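Local atomic coordinates of beta-fructofuranosidase, insoluble isoenzyme CWINV1 (Arabidopsis thaliana, PDB entry 2OXB), a protein that hydrolyses terminal non-reducing beta-D-fructofuranoside residues, acting as a cell-wall invertase on sucrose and 1-kestose and, less readily, on neokestose and levan. Residues 73-78 / 99-104; 424-429 / 442-447. The protein carries 1 engineered substitution. One frame throughout, in Å; residues are numbered along the deposited sequence.

Contact 1 of 2, residues 73-78 / 99-104; sequences DINGCW and PKNQQV. With FRU (beta-D-fructofuranose), chain B.
W78 and Q103 meet by van der Waals contact at the six-membered end of the indole, where the amide of Q103 reaches CZ3 and CH2. The nearest approach is 3.3 Å, from Q103 NE2 to W78 CZ3, and ring and amide planes lie 39° apart. Q103 places CG beside its backbone N and anti to the carbonyl carbon (chi1 -71°), and the chain then runs out extended, which carries the amide to the indole. The polar end of Q103 has its main partner outside the pair: OE1 accepts a hydrogen bond from F143 N, which would steady the amide beside the ring.

The sugar contact uses another part of the same indole. FRU O6 sits over one face, 3.2 Å above the ring plane and offset toward the rim, with W78 CG 3.3 Å from O6. W78 belongs to the substrate-binding residues, and the fructose is further held by hydrogen bonds to Q35, S79, D145 and the engineered Q199.

Apolar and loop contacts close the other end. I74 CG2 lies 4.1 Å from P99 CD, and N75 ND2 comes within 3.5 Å of P99 CA, while its hydrogen bond goes to D98 O. The turn from D73 to G76 is type I, closed by G76 N to D73 O at 3.0 Å. Strand 93-97 runs between strands 77-81 and 103-110 in this blade of the N-terminal five-bladed beta-propeller, and the loops meet at its end.

With a hydrogen-bonded amide beside the indole and a sugar hydroxyl over its face, W78 is probably positioned in part by this packing, with Q103 as a second-shell neighbour that would limit how the ring turns.

Contact 2 of 2, residues 424-429 / 442-447; sequences SVYFRI and LMCSDQ
F427 and M443 pack on the face shared with V425 and S445: M443 CG lies 3.5 Å from F427 CE1, and M443 SD makes an oblique Met-aromatic contact, 5.2 Å from the F427 ring centroid. M443 CE then reaches V425 CG1 at 3.9 Å, and L475 of strand 473-480 covers all three.

On the other face the ring of Y426 leans on C444, with Y426 CE1 3.4 Å from C444 CB and SG oblique to the ring; this cysteine forms the disulfide to C395. R428 and L442 run side by side, R428 CD to L442 CD2 at 3.4 Å. An alanine in place of Y426 removes the ring that lies against C444 CB and SG, and would probably leave a gap beside the disulfide.

The backbones carry the polar ladder. Y426 N donates to C444 O at 2.8 Å and C444 N to Y426 O at 2.9 Å, with R428 and L442 paired likewise. Toward S424 and D446 the ladder slackens, S424 N to D446 O being weak at 3.5 Å, while D446 OD2 bonds to S448 OG. This is an antiparallel beta hairpin within the C-terminal beta-sandwich of family 32 glycosidases.

In the fold
Contact 1 lies at the surface of the N-terminal propeller and contact 2 is buried in the C-terminal sandwich; their centres are 43 Å apart, on opposite sides of the chain's centre, and they share no strand. Their chemistry follows their place. Residues 424-429 and 442-447 are neighbouring strands, joined by a ladder of backbone hydrogen bonds and lined with apolar and sulfur-bearing side chains, away from the annotated sites. Residues 73-78 and 99-104 are mostly loops leading into two strands separated by a third, so they meet by van der Waals contacts, without hydrogen bonds between the two segments, bury about half as much surface, and include a residue that touches the bound sugar.

Contact 1 of 2, residues 73-78 / 99-104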
# COMPACT_ATOMS: atom_id res chain seq x y z
N ASP A 73 -5.83 -26.96 -7.33
CA ASP A 73 -4.75 -26.00 -7.10
C ASP A 73 -3.40 -26.68 -7.24
O ASP A 73 -2.40 -26.19 -6.74
CB ASP A 73 -4.84 -25.40 -5.70
CG ASP A 73 -4.39 -26.37 -4.64
OD1 ASP A 73 -3.87 -25.91 -3.60
OD2 ASP A 73 -4.57 -27.60 -4.85
N ILE A 74 -3.40 -27.83 -7.91
CA ILE A 74 -2.21 -28.63 -8.09
C ILE A 74 -1.10 -27.83 -8.78
O ILE A 74 0.07 -28.18 -8.71
CB ILE A 74 -2.58 -29.94 -8.90
CG1 ILE A 74 -1.84 -31.15 -8.33
CG2 ILE A 74 -2.30 -29.75 -10.39
CD1 ILE A 74 -0.38 -31.18 -8.63
N ASN A 75 -1.47 -26.72 -9.42
CA ASN A 75 -0.46 -25.93 -10.11
C ASN A 75 -0.11 -24.57 -9.50
O ASN A 75 0.69 -23.81 -10.05
CB ASN A 75 -0.87 -25.77 -11.58
CG ASN A 75 -0.50 -26.99 -12.39
OD1 ASN A 75 0.67 -27.19 -12.70
ND2 ASN A 75 -1.48 -27.82 -12.73
N GLY A 76 -0.68 -24.29 -8.33
CA GLY A 76 -0.39 -23.03 -7.68
C GLY A 76 -1.42 -22.57 -6.68
O GLY A 76 -2.60 -22.89 -6.78
N CYS A 77 -0.97 -21.83 -5.68
CA CYS A 77 -1.88 -21.31 -4.68
C CYS A 77 -1.77 -19.80 -4.70
O CYS A 77 -0.99 -19.21 -3.96
CB CYS A 77 -1.52 -21.84 -3.29
SG CYS A 77 -2.32 -23.38 -2.89
N TRP A 78 -2.59 -19.21 -5.57
CA TRP A 78 -2.64 -17.77 -5.76
C TRP A 78 -3.34 -16.99 -4.64
O TRP A 78 -3.97 -17.57 -3.75
CB TRP A 78 -3.27 -17.47 -7.14
CG TRP A 78 -2.36 -17.83 -8.30
CD1 TRP A 78 -1.27 -18.67 -8.28
CD2 TRP A 78 -2.44 -17.34 -9.65
NE1 TRP A 78 -0.67 -18.71 -9.51
CE2 TRP A 78 -1.36 -17.91 -10.37
CE3 TRP A 78 -3.31 -16.46 -10.31
CZ2 TRP A 78 -1.14 -17.64 -11.72
CZ3 TRP A 78 -3.08 -16.19 -11.66
CH2 TRP A 78 -2.00 -16.78 -12.35
N PRO A 99 -5.15 -28.95 -12.76
CA PRO A 99 -4.30 -29.68 -13.70
C PRO A 99 -4.24 -29.21 -15.14
O PRO A 99 -3.34 -29.60 -15.88
CB PRO A 99 -4.78 -31.12 -13.57
CG PRO A 99 -6.17 -30.99 -13.06
CD PRO A 99 -6.06 -29.88 -12.07
N LYS A 100 -5.18 -28.38 -15.55
CA LYS A 100 -5.15 -27.87 -16.91
C LYS A 100 -5.01 -26.36 -16.86
O LYS A 100 -5.78 -25.63 -17.48
CB LYS A 100 -6.41 -28.27 -17.69
CG LYS A 100 -7.73 -27.80 -17.10
CD LYS A 100 -8.92 -28.18 -18.02
CE LYS A 100 -10.29 -28.00 -17.32
NZ LYS A 100 -11.45 -28.34 -18.20
N ASN A 101 -4.03 -25.90 -16.09
CA ASN A 101 -3.74 -24.48 -15.96
C ASN A 101 -4.88 -23.49 -16.24
O ASN A 101 -4.88 -22.81 -17.26
CB ASN A 101 -2.54 -24.15 -16.86
CG ASN A 101 -1.22 -24.54 -16.22
OD1 ASN A 101 -0.69 -23.81 -15.37
ND2 ASN A 101 -0.68 -25.69 -16.60
N GLN A 102 -5.85 -23.41 -15.33
CA GLN A 102 -6.97 -22.48 -15.49
C GLN A 102 -7.43 -21.98 -14.12
O GLN A 102 -7.80 -22.76 -13.24
CB GLN A 102 -8.13 -23.14 -16.24
CG GLN A 102 -9.22 -23.76 -15.38
CD GLN A 102 -10.26 -24.54 -16.18
OE1 GLN A 102 -10.67 -24.12 -17.26
NE2 GLN A 102 -10.69 -25.67 -15.64
N GLN A 103 -7.38 -20.67 -13.94
CA GLN A 103 -7.74 -20.03 -12.69
C GLN A 103 -9.11 -20.31 -12.10
O GLN A 103 -10.11 -19.68 -12.49
CB GLN A 103 -7.55 -18.53 -12.81
CG GLN A 103 -6.11 -18.16 -12.86
CD GLN A 103 -5.92 -16.87 -13.57
OE1 GLN A 103 -6.72 -15.95 -13.43
NE2 GLN A 103 -4.84 -16.78 -14.35
N VAL A 104 -9.13 -21.23 -11.15
CA VAL A 104 -10.36 -21.60 -10.46
C VAL A 104 -10.35 -21.00 -9.05
O VAL A 104 -9.30 -20.64 -8.53
CB VAL A 104 -10.50 -23.13 -10.35
CG1 VAL A 104 -10.75 -23.73 -11.72
CG2 VAL A 104 -9.24 -23.73 -9.75
C1 FRU B . -0.05 -9.82 -8.29
C2 FRU B . -0.27 -11.21 -8.89
C3 FRU B . -1.71 -11.70 -8.65
C4 FRU B . -1.55 -13.19 -8.52
C5 FRU B . -0.16 -13.30 -7.91
C6 FRU B . 0.68 -14.42 -8.49
O1 FRU B . -0.83 -8.84 -8.95
O2 FRU B . 0.07 -11.42 -10.31
O3 FRU B . -2.61 -11.38 -9.70
O4 FRU B . -2.55 -13.76 -7.66
O5 FRU B . 0.53 -12.09 -8.16
O6 FRU B . 0.14 -15.66 -8.05

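Contact 2 of 2, residues 424-429 / 442-447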
# COMPACT_ATOMS: atom_id res chain seq x y z
N SER A 424 16.03 12.06 -1.68
CA SER A 424 15.45 13.34 -1.32
C SER A 424 13.97 13.55 -1.56
O SER A 424 13.56 13.91 -2.65
CB SER A 424 16.24 14.43 -2.05
OG SER A 424 16.50 14.02 -3.38
N VAL A 425 13.19 13.34 -0.51
CA VAL A 425 11.76 13.56 -0.60
C VAL A 425 11.57 15.01 -0.16
O VAL A 425 12.13 15.44 0.86
CB VAL A 425 11.01 12.63 0.36
CG1 VAL A 425 9.54 12.99 0.39
CG2 VAL A 425 11.21 11.19 -0.07
N TYR A 426 10.81 15.77 -0.92
CA TYR A 426 10.62 17.17 -0.59
C TYR A 426 9.32 17.72 -1.14
O TYR A 426 8.51 16.99 -1.71
CB TYR A 426 11.80 17.96 -1.12
CG TYR A 426 12.02 17.78 -2.60
CD1 TYR A 426 11.15 18.34 -3.53
CD2 TYR A 426 13.08 17.02 -3.07
CE1 TYR A 426 11.34 18.16 -4.89
CE2 TYR A 426 13.28 16.82 -4.44
CZ TYR A 426 12.40 17.40 -5.34
OH TYR A 426 12.58 17.22 -6.70
N PHE A 427 9.15 19.03 -0.96
CA PHE A 427 7.97 19.76 -1.41
C PHE A 427 8.34 20.90 -2.35
O PHE A 427 9.48 21.37 -2.35
CB PHE A 427 7.25 20.39 -0.22
CG PHE A 427 6.53 19.40 0.64
CD1 PHE A 427 5.44 18.69 0.14
CD2 PHE A 427 6.92 19.20 1.96
CE1 PHE A 427 4.74 17.80 0.94
CE2 PHE A 427 6.23 18.30 2.78
CZ PHE A 427 5.14 17.60 2.27
N ARG A 428 7.35 21.34 -3.14
CA ARG A 428 7.47 22.46 -4.07
C ARG A 428 6.08 23.10 -4.14
O ARG A 428 5.11 22.43 -4.47
CB ARG A 428 7.85 21.98 -5.46
CG ARG A 428 9.31 21.71 -5.65
CD ARG A 428 9.43 20.69 -6.74
NE ARG A 428 10.79 20.52 -7.22
CZ ARG A 428 11.32 21.23 -8.20
NH1 ARG A 428 10.59 22.15 -8.81
NH2 ARG A 428 12.56 21.00 -8.58
N ILE A 429 5.99 24.38 -3.81
CA ILE A 429 4.70 25.08 -3.83
C ILE A 429 4.58 26.04 -5.01
O ILE A 429 5.48 26.84 -5.28
CB ILE A 429 4.47 25.93 -2.53
CG1 ILE A 429 4.62 25.08 -1.27
CG2 ILE A 429 3.10 26.59 -2.59
CD1 ILE A 429 3.64 23.94 -1.14
N LEU A 442 3.35 20.14 -4.29
CA LEU A 442 4.02 19.04 -4.94
C LEU A 442 4.91 18.24 -3.99
O LEU A 442 5.82 18.78 -3.37
CB LEU A 442 4.88 19.56 -6.08
CG LEU A 442 5.65 18.44 -6.77
CD1 LEU A 442 4.65 17.57 -7.51
CD2 LEU A 442 6.69 19.00 -7.72
N MET A 443 4.66 16.94 -3.89
CA MET A 443 5.51 16.10 -3.06
C MET A 443 6.31 15.24 -4.03
O MET A 443 5.73 14.50 -4.84
CB MET A 443 4.67 15.22 -2.10
CG MET A 443 5.39 14.88 -0.78
SD MET A 443 4.58 13.62 0.29
CE MET A 443 5.75 12.17 0.12
N CYS A 444 7.64 15.37 -3.99
CA CYS A 444 8.53 14.59 -4.85
C CYS A 444 9.42 13.68 -4.01
O CYS A 444 9.78 14.01 -2.89
CB CYS A 444 9.47 15.48 -5.65
SG CYS A 444 8.71 16.54 -6.93
N SER A 445 9.76 12.53 -4.58
CA SER A 445 10.63 11.55 -3.92
C SER A 445 11.68 11.15 -4.95
O SER A 445 11.50 10.18 -5.68
CB SER A 445 9.84 10.30 -3.50
OG SER A 445 10.65 9.46 -2.71
N ASP A 446 12.75 11.93 -5.02
CA ASP A 446 13.83 11.69 -5.97
C ASP A 446 14.66 10.45 -5.65
O ASP A 446 15.07 10.23 -4.50
CB ASP A 446 14.75 12.90 -6.03
CG ASP A 446 15.01 13.34 -7.45
OD1 ASP A 446 14.13 14.04 -8.02
OD2 ASP A 446 16.09 12.98 -7.98
N GLN A 447 14.94 9.66 -6.67
CA GLN A 447 15.71 8.43 -6.50
C GLN A 447 16.95 8.36 -7.40
O GLN A 447 17.75 7.43 -7.30
CB GLN A 447 14.77 7.25 -6.78
CG GLN A 447 13.40 7.43 -6.10
CD GLN A 447 13.42 7.04 -4.62
OE1 GLN A 447 12.57 7.48 -3.84
NE2 GLN A 447 14.37 6.19 -4.24